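Local structure of alpha-L-rhamnosidase (Streptomyces avermitilis, 3W5M) at residues V338-L343 and P479-K484; A483-A488 and T588-H593; G504-G509 and S890-E895; S510-V515 and T560-F565. The protein hydrolyses terminal non-reducing alpha-L-rhamnose residues from alpha-L-rhamnosides, among them the citrus flavonoids naringin, rutin and hesperidin and the arabinogalactan-protein gum arabic. All blocks are in the same frame, centred on the assembly; numbering follows the deposited sequence.

Contact 1 (V338-L343 and P479-K484); sequences VGRDQL and PVRIAK
D341 and R481 form the salt bridge of this contact. The guanidinium meets the carboxylate side-on, and both of its donors go to OD1. R481 NE lies 3.0 Å from D341 OD1 in a nearly straight bond. The bond from R481 NH2 to D341 OD1 is longer (3.3 Å) and more bent, and comes on the syn side. Both bonds lie in the guanidinium plane, and the two flat groups are nearly coplanar. P479 CB packs against the same carboxylate, 3.3 Å from D341 OD1. One backbone bond joins the segments, from Q342 N to V480 O at 2.8 Å. Beside it, a bend at chi2 (-70°) turns Q342 CD toward I482. Q342 NE2 then lies 3.6 Å from I482 CD1.

Water 1 links R340 O, Q342 NE2 and I482 N. Water 3 joins Q342 O to V480 N. In the second shell, R481 also pairs through its backbone with H593.

The irregular loop 338-343 thus packs on the start of strand 480-493. D341 OD1 takes both R481 donors, while Y359 OH and water 2 serve OD2. Both carboxylate oxygens are therefore satisfied, and D341 would be expected to balance the R481 charge.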
# COMPACT_ATOMS: atom_id res chain seq x y z
N VAL A 338 -19.29 -12.04 0.83
CA VAL A 338 -18.51 -13.01 0.08
C VAL A 338 -17.03 -12.70 0.37
O VAL A 338 -16.56 -11.55 0.16
CB VAL A 338 -18.76 -12.88 -1.44
CG1 VAL A 338 -17.84 -13.80 -2.22
CG2 VAL A 338 -20.23 -13.15 -1.79
N GLY A 339 -16.31 -13.71 0.85
CA GLY A 339 -14.88 -13.62 1.13
C GLY A 339 -14.49 -12.76 2.32
O GLY A 339 -15.31 -12.43 3.17
N ARG A 340 -13.20 -12.45 2.41
CA ARG A 340 -12.67 -11.68 3.52
C ARG A 340 -11.68 -10.63 3.03
O ARG A 340 -10.78 -10.22 3.77
CB ARG A 340 -12.03 -12.64 4.54
CG ARG A 340 -11.04 -13.64 3.95
CD ARG A 340 -10.67 -14.70 4.98
NE ARG A 340 -9.43 -15.42 4.69
CZ ARG A 340 -8.29 -15.18 5.30
NH1 ARG A 340 -8.21 -14.22 6.21
NH2 ARG A 340 -7.22 -15.88 5.00
N ASP A 341 -11.84 -10.20 1.79
CA ASP A 341 -10.89 -9.23 1.23
C ASP A 341 -11.36 -7.84 1.63
O ASP A 341 -12.55 -7.63 1.85
CB ASP A 341 -10.83 -9.29 -0.31
CG ASP A 341 -10.23 -10.61 -0.84
OD1 ASP A 341 -9.70 -11.46 -0.08
OD2 ASP A 341 -10.25 -10.75 -2.10
N GLN A 342 -10.43 -6.90 1.68
CA GLN A 342 -10.75 -5.51 1.94
C GLN A 342 -10.22 -4.71 0.74
O GLN A 342 -9.20 -5.08 0.16
CB GLN A 342 -10.02 -5.03 3.19
CG GLN A 342 -10.29 -5.89 4.44
CD GLN A 342 -11.72 -5.74 4.96
OE1 GLN A 342 -12.38 -4.71 4.76
NE2 GLN A 342 -12.23 -6.78 5.61
N LEU A 343 -10.89 -3.60 0.42
CA LEU A 343 -10.41 -2.70 -0.65
C LEU A 343 -10.15 -3.40 -2.00
O LEU A 343 -9.21 -3.05 -2.71
CB LEU A 343 -9.13 -1.97 -0.16
CG LEU A 343 -9.21 -1.35 1.23
CD1 LEU A 343 -7.83 -0.79 1.57
CD2 LEU A 343 -10.23 -0.23 1.22
N PRO A 479 -4.56 -10.46 -1.71
CA PRO A 479 -5.58 -9.49 -1.41
C PRO A 479 -5.38 -8.90 -0.01
O PRO A 479 -4.86 -9.58 0.88
CB PRO A 479 -6.85 -10.33 -1.43
CG PRO A 479 -6.57 -11.39 -2.46
CD PRO A 479 -5.14 -11.75 -2.15
N VAL A 480 -5.71 -7.64 0.16
CA VAL A 480 -5.61 -7.01 1.46
C VAL A 480 -6.66 -7.68 2.36
O VAL A 480 -7.80 -7.83 1.94
CB VAL A 480 -5.92 -5.50 1.34
CG1 VAL A 480 -6.09 -4.85 2.72
CG2 VAL A 480 -4.79 -4.79 0.56
N ARG A 481 -6.24 -8.10 3.55
CA ARG A 481 -7.20 -8.71 4.50
C ARG A 481 -6.86 -8.23 5.90
O ARG A 481 -5.77 -7.74 6.12
CB ARG A 481 -7.17 -10.26 4.45
CG ARG A 481 -7.57 -10.83 3.09
CD ARG A 481 -7.40 -12.34 3.06
NE ARG A 481 -7.76 -12.77 1.73
CZ ARG A 481 -7.30 -13.84 1.12
NH1 ARG A 481 -6.45 -14.65 1.72
NH2 ARG A 481 -7.71 -14.08 -0.11
N ILE A 482 -7.83 -8.32 6.83
CA ILE A 482 -7.54 -8.01 8.24
C ILE A 482 -6.66 -9.12 8.78
O ILE A 482 -6.99 -10.31 8.66
CB ILE A 482 -8.86 -7.89 9.06
CG1 ILE A 482 -9.67 -6.71 8.51
CG2 ILE A 482 -8.59 -7.77 10.57
CD1 ILE A 482 -11.10 -6.68 9.00
N ALA A 483 -5.51 -8.75 9.33
CA ALA A 483 -4.56 -9.74 9.81
C ALA A 483 -4.64 -9.87 11.32
O ALA A 483 -4.27 -10.89 11.88
CB ALA A 483 -3.15 -9.36 9.40
N LYS A 484 -5.09 -8.80 11.98
CA LYS A 484 -5.23 -8.79 13.46
C LYS A 484 -5.99 -7.58 13.94
O LYS A 484 -6.16 -6.60 13.19
CB LYS A 484 -3.90 -8.92 14.20
CG LYS A 484 -2.84 -7.92 13.84
CD LYS A 484 -1.58 -8.18 14.67
CE LYS A 484 -1.68 -7.51 16.02
NZ LYS A 484 -1.17 -8.42 17.08
O HOH W 1 -10.57 -9.19 6.27
O HOH W 2 -9.57 -13.28 -2.86
O HOH W 3 -7.65 -6.49 -1.71

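Contact 2 (A483-A488 and T588-H593); sequences AKELPA and TGRVMH
The imidazole of H593 meets the methyl of A483 obliquely, with H593 NE2 3.3 Å from A483 CB. H593 CG sits between its backbone N and carbonyl carbon (chi1 51°). The guanidinium of R590 has the methyl of M592 over one face, CE 3.8 Å above the plane and offset toward the rim. R590 NH2 bonds P563 O. The carboxylate of E485 turns to R512, its salt-bridge partner on strand 510-515.

Strands 480-493 and 587-594 run antiparallel here, and the axes of the short segments approach to 4.4 Å. L486 and G589 are a hydrogen-bonded pair: L486 N to G589 O and G589 N to L486 O are both 2.8 Å. E485 with R590 and P487 with T588 are non-hydrogen-bonded pairs. At the other end A483 N donates to V591 O, and V591 N to K484 O.

The side chains sort by face. L486 CD1 touches V591 CG2 at 4.0 Å, and the stem of K484 lies beside V591, CG to CB. On the E485 and T588 face, E485 CB packs on T588 CG2 at 3.8 Å.

These are two neighbouring strands of the large sheet that belongs to the concanavalin-like beta-sandwich domain. L486, V591 and the K484 stem face W618 of helix 607-622. E485 and R590 lie on the other face. The two strands are held to each other by backbone bonds, whereas E485 reaches past strand 587-594 to find its ionic partner, R512, on strand 510-515.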
# COMPACT_ATOMS: atom_id res chain seq x y z
N ALA A 483 -5.51 -8.75 9.33
CA ALA A 483 -4.56 -9.74 9.81
C ALA A 483 -4.64 -9.87 11.32
O ALA A 483 -4.27 -10.89 11.88
CB ALA A 483 -3.15 -9.36 9.40
N LYS A 484 -5.09 -8.80 11.98
CA LYS A 484 -5.23 -8.79 13.46
C LYS A 484 -5.99 -7.58 13.94
O LYS A 484 -6.16 -6.60 13.19
CB LYS A 484 -3.90 -8.92 14.20
CG LYS A 484 -2.84 -7.92 13.84
CD LYS A 484 -1.58 -8.18 14.67
CE LYS A 484 -1.68 -7.51 16.02
NZ LYS A 484 -1.17 -8.42 17.08
N GLU A 485 -6.49 -7.67 15.17
CA GLU A 485 -7.20 -6.58 15.80
C GLU A 485 -6.36 -6.04 16.96
O GLU A 485 -5.64 -6.82 17.60
CB GLU A 485 -8.57 -7.06 16.29
CG GLU A 485 -9.50 -7.43 15.13
CD GLU A 485 -10.93 -7.73 15.57
OE1 GLU A 485 -11.18 -7.90 16.80
OE2 GLU A 485 -11.81 -7.80 14.68
N LEU A 486 -6.41 -4.73 17.20
CA LEU A 486 -5.73 -4.09 18.33
C LEU A 486 -6.75 -3.40 19.22
O LEU A 486 -7.24 -2.33 18.86
CB LEU A 486 -4.70 -3.05 17.84
CG LEU A 486 -3.45 -3.52 17.07
CD1 LEU A 486 -2.62 -2.34 16.58
CD2 LEU A 486 -2.59 -4.46 17.93
N PRO A 487 -7.07 -3.99 20.38
CA PRO A 487 -8.05 -3.31 21.25
C PRO A 487 -7.44 -2.03 21.79
O PRO A 487 -6.23 -1.96 21.94
CB PRO A 487 -8.27 -4.32 22.41
CG PRO A 487 -7.73 -5.62 21.93
CD PRO A 487 -6.65 -5.30 20.92
N ALA A 488 -8.24 -1.01 22.05
CA ALA A 488 -7.74 0.21 22.65
C ALA A 488 -7.15 -0.15 24.01
O ALA A 488 -7.71 -0.99 24.71
CB ALA A 488 -8.84 1.22 22.79
N THR A 588 -11.73 -0.65 18.37
CA THR A 588 -10.73 -1.72 18.18
C THR A 588 -10.14 -1.48 16.80
O THR A 588 -10.89 -1.34 15.86
CB THR A 588 -11.40 -3.09 18.25
OG1 THR A 588 -12.10 -3.21 19.52
CG2 THR A 588 -10.39 -4.21 18.12
N GLY A 589 -8.82 -1.44 16.69
CA GLY A 589 -8.21 -1.29 15.37
C GLY A 589 -8.23 -2.59 14.60
O GLY A 589 -8.02 -3.68 15.17
N ARG A 590 -8.48 -2.51 13.28
CA ARG A 590 -8.44 -3.70 12.43
C ARG A 590 -7.28 -3.48 11.47
O ARG A 590 -7.35 -2.62 10.61
CB ARG A 590 -9.75 -3.89 11.69
CG ARG A 590 -10.93 -4.07 12.66
CD ARG A 590 -12.27 -4.17 11.92
NE ARG A 590 -12.48 -3.00 11.10
CZ ARG A 590 -13.10 -2.97 9.91
NH1 ARG A 590 -13.62 -4.08 9.36
NH2 ARG A 590 -13.21 -1.81 9.27
N VAL A 591 -6.20 -4.21 11.70
CA VAL A 591 -4.94 -4.05 10.94
C VAL A 591 -5.10 -4.76 9.58
O VAL A 591 -5.34 -5.97 9.55
CB VAL A 591 -3.79 -4.70 11.72
CG1 VAL A 591 -2.47 -4.64 10.95
CG2 VAL A 591 -3.63 -4.00 13.08
N MET A 592 -4.94 -4.00 8.49
CA MET A 592 -5.13 -4.51 7.13
C MET A 592 -3.87 -4.40 6.31
O MET A 592 -3.23 -3.36 6.34
CB MET A 592 -6.18 -3.69 6.42
CG MET A 592 -7.56 -3.91 6.98
SD MET A 592 -8.75 -2.78 6.23
CE MET A 592 -10.12 -3.04 7.39
N HIS A 593 -3.54 -5.47 5.57
CA HIS A 593 -2.40 -5.44 4.62
C HIS A 593 -2.50 -6.62 3.69
O HIS A 593 -3.41 -7.46 3.80
CB HIS A 593 -1.02 -5.42 5.35
CG HIS A 593 -0.84 -6.48 6.39
ND1 HIS A 593 -0.56 -7.80 6.09
CD2 HIS A 593 -0.81 -6.39 7.75
CE1 HIS A 593 -0.42 -8.48 7.21
NE2 HIS A 593 -0.55 -7.65 8.23
O HOH W 4 -11.15 -2.64 22.12

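Contact 3 (G504-G509 and S890-E895); sequences GQNMVG and STTMWE
T891 has the most surface buried here and meets three residues, G504, Q505 and N506. Its hydroxyl accepts the backbone N-H of N506, with N506 N 3.0 Å from T891 OG1. OG1 reaches that N-H from between its own backbone N and carbonyl carbon (chi1 51°). The methyl T891 CG2 lies 3.6 Å from G504 O. The carbonyl of T891 takes the side-chain amide of Q505, with Q505 NE2 2.9 Å from T891 O in a nearly straight bond. The donor stands well above the carbonyl plane, yet the oxygen lies close to the plane of the Q505 amide. Q505 NE2 also bonds N506 O at 3.1 Å, again in the amide plane. Two bonds from NE2 therefore fix the rotation of the Q505 amide. The side chains of Q505 and T891 run past one another, pointing opposite ways.

The contact joins two modules. Residues 504-509 belong to the concanavalin-like beta-sandwich domain, and 890-895 to a loop of the (alpha/alpha)6-barrel that bears the active site. E895, at the end of 890-895, is inferred to be the proton acceptor. Its OE1 is salt-bridged to R634, a rhamnose-binding residue.

N506 has the most surface buried on the beta-domain side, and it crosses T892 at about a right angle. N506 ND2 donates to T892 OG1 at 3.3 Å, with the oxygen tilted 16° from the amide plane. E529 OE2 takes a further bond from ND2. T892 OG1 is also bonded to F914 O. T892 CG2 packs 3.5 Å from N506 O.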
# COMPACT_ATOMS: atom_id res chain seq x y z
N GLY A 504 -1.75 1.72 21.06
CA GLY A 504 -0.44 1.29 21.55
C GLY A 504 0.53 0.96 20.44
O GLY A 504 1.72 0.67 20.69
N GLN A 505 0.03 1.02 19.20
CA GLN A 505 0.86 0.67 18.03
C GLN A 505 0.39 1.52 16.87
O GLN A 505 -0.81 1.64 16.66
CB GLN A 505 0.71 -0.83 17.69
CG GLN A 505 1.31 -1.24 16.32
CD GLN A 505 2.84 -1.11 16.24
OE1 GLN A 505 3.56 -1.67 17.06
NE2 GLN A 505 3.33 -0.34 15.26
N ASN A 506 1.32 2.11 16.10
CA ASN A 506 0.95 2.87 14.92
C ASN A 506 0.62 1.84 13.83
O ASN A 506 1.52 1.19 13.30
CB ASN A 506 2.12 3.77 14.48
CG ASN A 506 1.74 4.83 13.44
OD1 ASN A 506 0.56 5.09 13.16
ND2 ASN A 506 2.77 5.44 12.82
N MET A 507 -0.68 1.73 13.48
CA MET A 507 -1.18 0.66 12.64
C MET A 507 -1.86 1.24 11.39
O MET A 507 -2.03 2.48 11.24
CB MET A 507 -2.20 -0.20 13.42
CG MET A 507 -3.39 0.61 13.90
SD MET A 507 -4.91 -0.39 14.04
CE MET A 507 -5.45 -0.40 12.31
N VAL A 508 -2.22 0.36 10.46
CA VAL A 508 -2.88 0.80 9.24
C VAL A 508 -4.11 -0.05 9.02
O VAL A 508 -4.03 -1.28 9.07
CB VAL A 508 -1.95 0.71 8.00
CG1 VAL A 508 -2.66 1.19 6.74
CG2 VAL A 508 -0.69 1.52 8.24
N GLY A 509 -5.22 0.62 8.72
CA GLY A 509 -6.52 -0.07 8.61
C GLY A 509 -7.62 0.87 9.06
O GLY A 509 -7.62 2.06 8.72
N SER A 890 8.48 5.37 19.62
CA SER A 890 8.18 4.93 18.23
C SER A 890 7.78 3.47 18.20
O SER A 890 8.30 2.65 18.95
CB SER A 890 9.36 5.19 17.27
OG SER A 890 10.42 4.28 17.51
N THR A 891 6.80 3.14 17.34
CA THR A 891 6.43 1.75 17.12
C THR A 891 6.52 1.40 15.62
O THR A 891 6.12 0.32 15.22
CB THR A 891 5.00 1.46 17.64
OG1 THR A 891 4.12 2.45 17.09
CG2 THR A 891 4.93 1.53 19.22
N THR A 892 6.98 2.35 14.82
CA THR A 892 7.22 2.19 13.39
C THR A 892 8.47 3.01 13.10
O THR A 892 9.02 3.61 14.02
CB THR A 892 6.07 2.72 12.52
OG1 THR A 892 5.73 4.07 12.90
CG2 THR A 892 4.85 1.83 12.61
N MET A 893 8.92 3.01 11.84
CA MET A 893 10.07 3.83 11.45
C MET A 893 9.56 5.15 10.96
O MET A 893 8.57 5.22 10.21
CB MET A 893 10.93 3.16 10.37
CG MET A 893 11.25 1.70 10.65
SD MET A 893 11.95 1.35 12.26
CE MET A 893 13.54 2.12 11.93
N TRP A 894 10.24 6.23 11.36
CA TRP A 894 9.83 7.57 10.91
C TRP A 894 10.46 7.99 9.59
O TRP A 894 11.56 7.52 9.23
CB TRP A 894 10.21 8.62 11.97
CG TRP A 894 9.67 8.40 13.32
CD1 TRP A 894 8.61 7.61 13.69
CD2 TRP A 894 10.12 9.05 14.51
NE1 TRP A 894 8.40 7.71 15.06
CE2 TRP A 894 9.31 8.60 15.58
CE3 TRP A 894 11.14 9.97 14.78
CZ2 TRP A 894 9.51 9.02 16.91
CZ3 TRP A 894 11.33 10.41 16.11
CH2 TRP A 894 10.51 9.94 17.14
N GLU A 895 9.79 8.91 8.89
CA GLU A 895 10.32 9.48 7.67
C GLU A 895 11.68 10.18 7.88
O GLU A 895 12.52 10.14 6.99
CB GLU A 895 9.35 10.48 7.06
CG GLU A 895 9.70 10.95 5.65
CD GLU A 895 8.60 11.79 5.02
OE1 GLU A 895 7.73 12.30 5.78
OE2 GLU A 895 8.60 11.96 3.76

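Contact 4 (S510-V515 and T560-F565); sequences SVRLRV and TYEPRF
R512 CG stands anti to its backbone N (chi1 171°), and a bend at chi3 (63°) follows. E562 is extended beyond CG. R512 and E562 then lie side by side and point the same way. R512 NH1 meets E562 OE2 at 3.0 Å in a salt bridge, at the edge of the guanidinium and near its plane. The carboxylate itself is turned 72° from that plane. R512 has a second acidic partner, since its NH2 pairs with E485 of strand 480-493.

T560 touches both R512 and R514. Its methyl CG2 lies 3.7 Å from R512 CD. Its OG1 sits over one face of the R514 guanidinium, not in a hydrogen bond. R514 NH2 bonds E558 O instead.

The backbones pair at L513 and Y561. L513 N lies 2.9 Å from Y561 O, and Y561 N lies 2.8 Å from L513 O. R514 and T560 follow as a non-hydrogen-bonded pair. Regular pairing ends at Y561; P563 CD then rests 3.1 Å from V511 O. Y561 OH bonds E437, on another strand of the sheet.

The pair forms one edge of the sheet in this chain, with strand 559-561 outermost beside 510-515. It belongs to the concanavalin-like beta-sandwich domain of the family 78 rhamnosidases.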
# COMPACT_ATOMS: atom_id res chain seq x y z
N SER A 510 -8.58 0.35 9.82
CA SER A 510 -9.66 1.22 10.30
C SER A 510 -10.24 0.56 11.56
O SER A 510 -9.86 -0.54 11.90
CB SER A 510 -10.74 1.42 9.21
OG SER A 510 -11.28 0.19 8.78
N VAL A 511 -11.16 1.23 12.24
CA VAL A 511 -11.59 0.72 13.53
C VAL A 511 -12.94 -0.00 13.44
O VAL A 511 -13.65 0.10 12.46
CB VAL A 511 -11.61 1.83 14.60
CG1 VAL A 511 -10.35 2.66 14.51
CG2 VAL A 511 -12.85 2.70 14.48
N ARG A 512 -13.26 -0.76 14.47
CA ARG A 512 -14.64 -1.13 14.76
C ARG A 512 -15.07 -0.26 15.92
O ARG A 512 -14.38 -0.22 16.96
CB ARG A 512 -14.72 -2.60 15.17
CG ARG A 512 -16.11 -2.99 15.68
CD ARG A 512 -16.32 -4.49 15.74
NE ARG A 512 -15.39 -5.13 16.67
CZ ARG A 512 -14.33 -5.84 16.29
NH1 ARG A 512 -14.06 -6.01 15.00
NH2 ARG A 512 -13.54 -6.36 17.21
N LEU A 513 -16.21 0.42 15.74
CA LEU A 513 -16.81 1.26 16.76
C LEU A 513 -18.03 0.52 17.29
O LEU A 513 -18.85 0.03 16.47
CB LEU A 513 -17.25 2.57 16.12
CG LEU A 513 -18.06 3.56 16.95
CD1 LEU A 513 -17.23 4.13 18.11
CD2 LEU A 513 -18.63 4.66 16.07
N ARG A 514 -18.11 0.38 18.62
CA ARG A 514 -19.34 -0.08 19.28
C ARG A 514 -19.93 1.10 20.04
O ARG A 514 -19.22 1.80 20.77
CB ARG A 514 -19.12 -1.24 20.26
CG ARG A 514 -18.36 -2.46 19.74
CD ARG A 514 -19.04 -3.16 18.57
NE ARG A 514 -20.39 -3.65 18.87
CZ ARG A 514 -20.67 -4.81 19.45
NH1 ARG A 514 -19.70 -5.62 19.82
NH2 ARG A 514 -21.94 -5.14 19.67
N VAL A 515 -21.21 1.36 19.85
CA VAL A 515 -21.85 2.52 20.46
C VAL A 515 -23.36 2.27 20.63
O VAL A 515 -24.00 1.66 19.78
CB VAL A 515 -21.59 3.81 19.64
CG1 VAL A 515 -22.10 3.67 18.20
CG2 VAL A 515 -22.17 5.04 20.32
N THR A 560 -22.73 -1.52 15.73
CA THR A 560 -21.35 -1.85 15.34
C THR A 560 -21.10 -1.15 14.04
O THR A 560 -21.87 -1.35 13.11
CB THR A 560 -21.16 -3.36 15.10
OG1 THR A 560 -21.40 -4.07 16.31
CG2 THR A 560 -19.73 -3.66 14.61
N TYR A 561 -20.06 -0.32 13.97
CA TYR A 561 -19.71 0.34 12.70
C TYR A 561 -18.29 -0.07 12.30
O TYR A 561 -17.35 0.08 13.11
CB TYR A 561 -19.84 1.86 12.80
CG TYR A 561 -19.27 2.56 11.56
CD1 TYR A 561 -19.78 2.28 10.28
CD2 TYR A 561 -18.22 3.45 11.68
CE1 TYR A 561 -19.23 2.89 9.15
CE2 TYR A 561 -17.67 4.07 10.56
CZ TYR A 561 -18.18 3.79 9.31
OH TYR A 561 -17.62 4.43 8.19
N GLU A 562 -18.14 -0.57 11.07
CA GLU A 562 -16.82 -0.94 10.56
C GLU A 562 -16.67 -0.34 9.17
O GLU A 562 -17.34 -0.80 8.26
CB GLU A 562 -16.69 -2.46 10.50
CG GLU A 562 -16.40 -3.09 11.87
CD GLU A 562 -16.52 -4.59 11.87
OE1 GLU A 562 -17.41 -5.14 11.17
OE2 GLU A 562 -15.74 -5.25 12.58
N PRO A 563 -15.82 0.67 9.00
CA PRO A 563 -15.67 1.23 7.63
C PRO A 563 -15.26 0.17 6.59
O PRO A 563 -14.63 -0.85 6.94
CB PRO A 563 -14.57 2.28 7.80
CG PRO A 563 -14.62 2.64 9.26
CD PRO A 563 -14.96 1.36 9.97
N ARG A 564 -15.60 0.40 5.32
CA ARG A 564 -15.24 -0.57 4.28
C ARG A 564 -14.31 0.02 3.20
O ARG A 564 -13.52 -0.69 2.60
CB ARG A 564 -16.48 -1.11 3.57
CG ARG A 564 -17.33 -2.10 4.34
CD ARG A 564 -18.74 -2.07 3.77
NE ARG A 564 -19.65 -3.13 4.26
CZ ARG A 564 -20.67 -2.90 5.09
NH1 ARG A 564 -20.90 -1.68 5.56
NH2 ARG A 564 -21.46 -3.92 5.48
N PHE A 565 -14.47 1.31 2.91
CA PHE A 565 -13.85 1.88 1.70
C PHE A 565 -12.89 3.01 1.98
O PHE A 565 -12.75 3.98 1.19
CB PHE A 565 -14.95 2.26 0.71
CG PHE A 565 -15.81 1.10 0.34
CD1 PHE A 565 -15.26 0.01 -0.34
CD2 PHE A 565 -17.17 1.07 0.70
CE1 PHE A 565 -16.03 -1.08 -0.68
CE2 PHE A 565 -17.95 -0.02 0.33
CZ PHE A 565 -17.39 -1.10 -0.34
O HOH W 5 -11.75 0.09 6.14

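In the fold
From the N terminus, contact 1 comes first. It closes a loop of 135 residues, from the loop after strand 336-337 to strand 480-493. Contact 2 opens on that same strand, sharing A483 and K484, and closes at strand 587-594. Contact 3 opens within the span of contact 2 at 504-509 and closes far later at 890-895, so the two cross. Contact 4, 510-515 with 560-565, lies wholly within the spans of both contacts 2 and 3. Strands 480-493, 587-594, 510-515 and 559-561 follow one another in one sheet. Contact 1 ties the loop after strand 336-337, of another sheet, to it, and contact 3 ties the sandwich to the catalytic barrel.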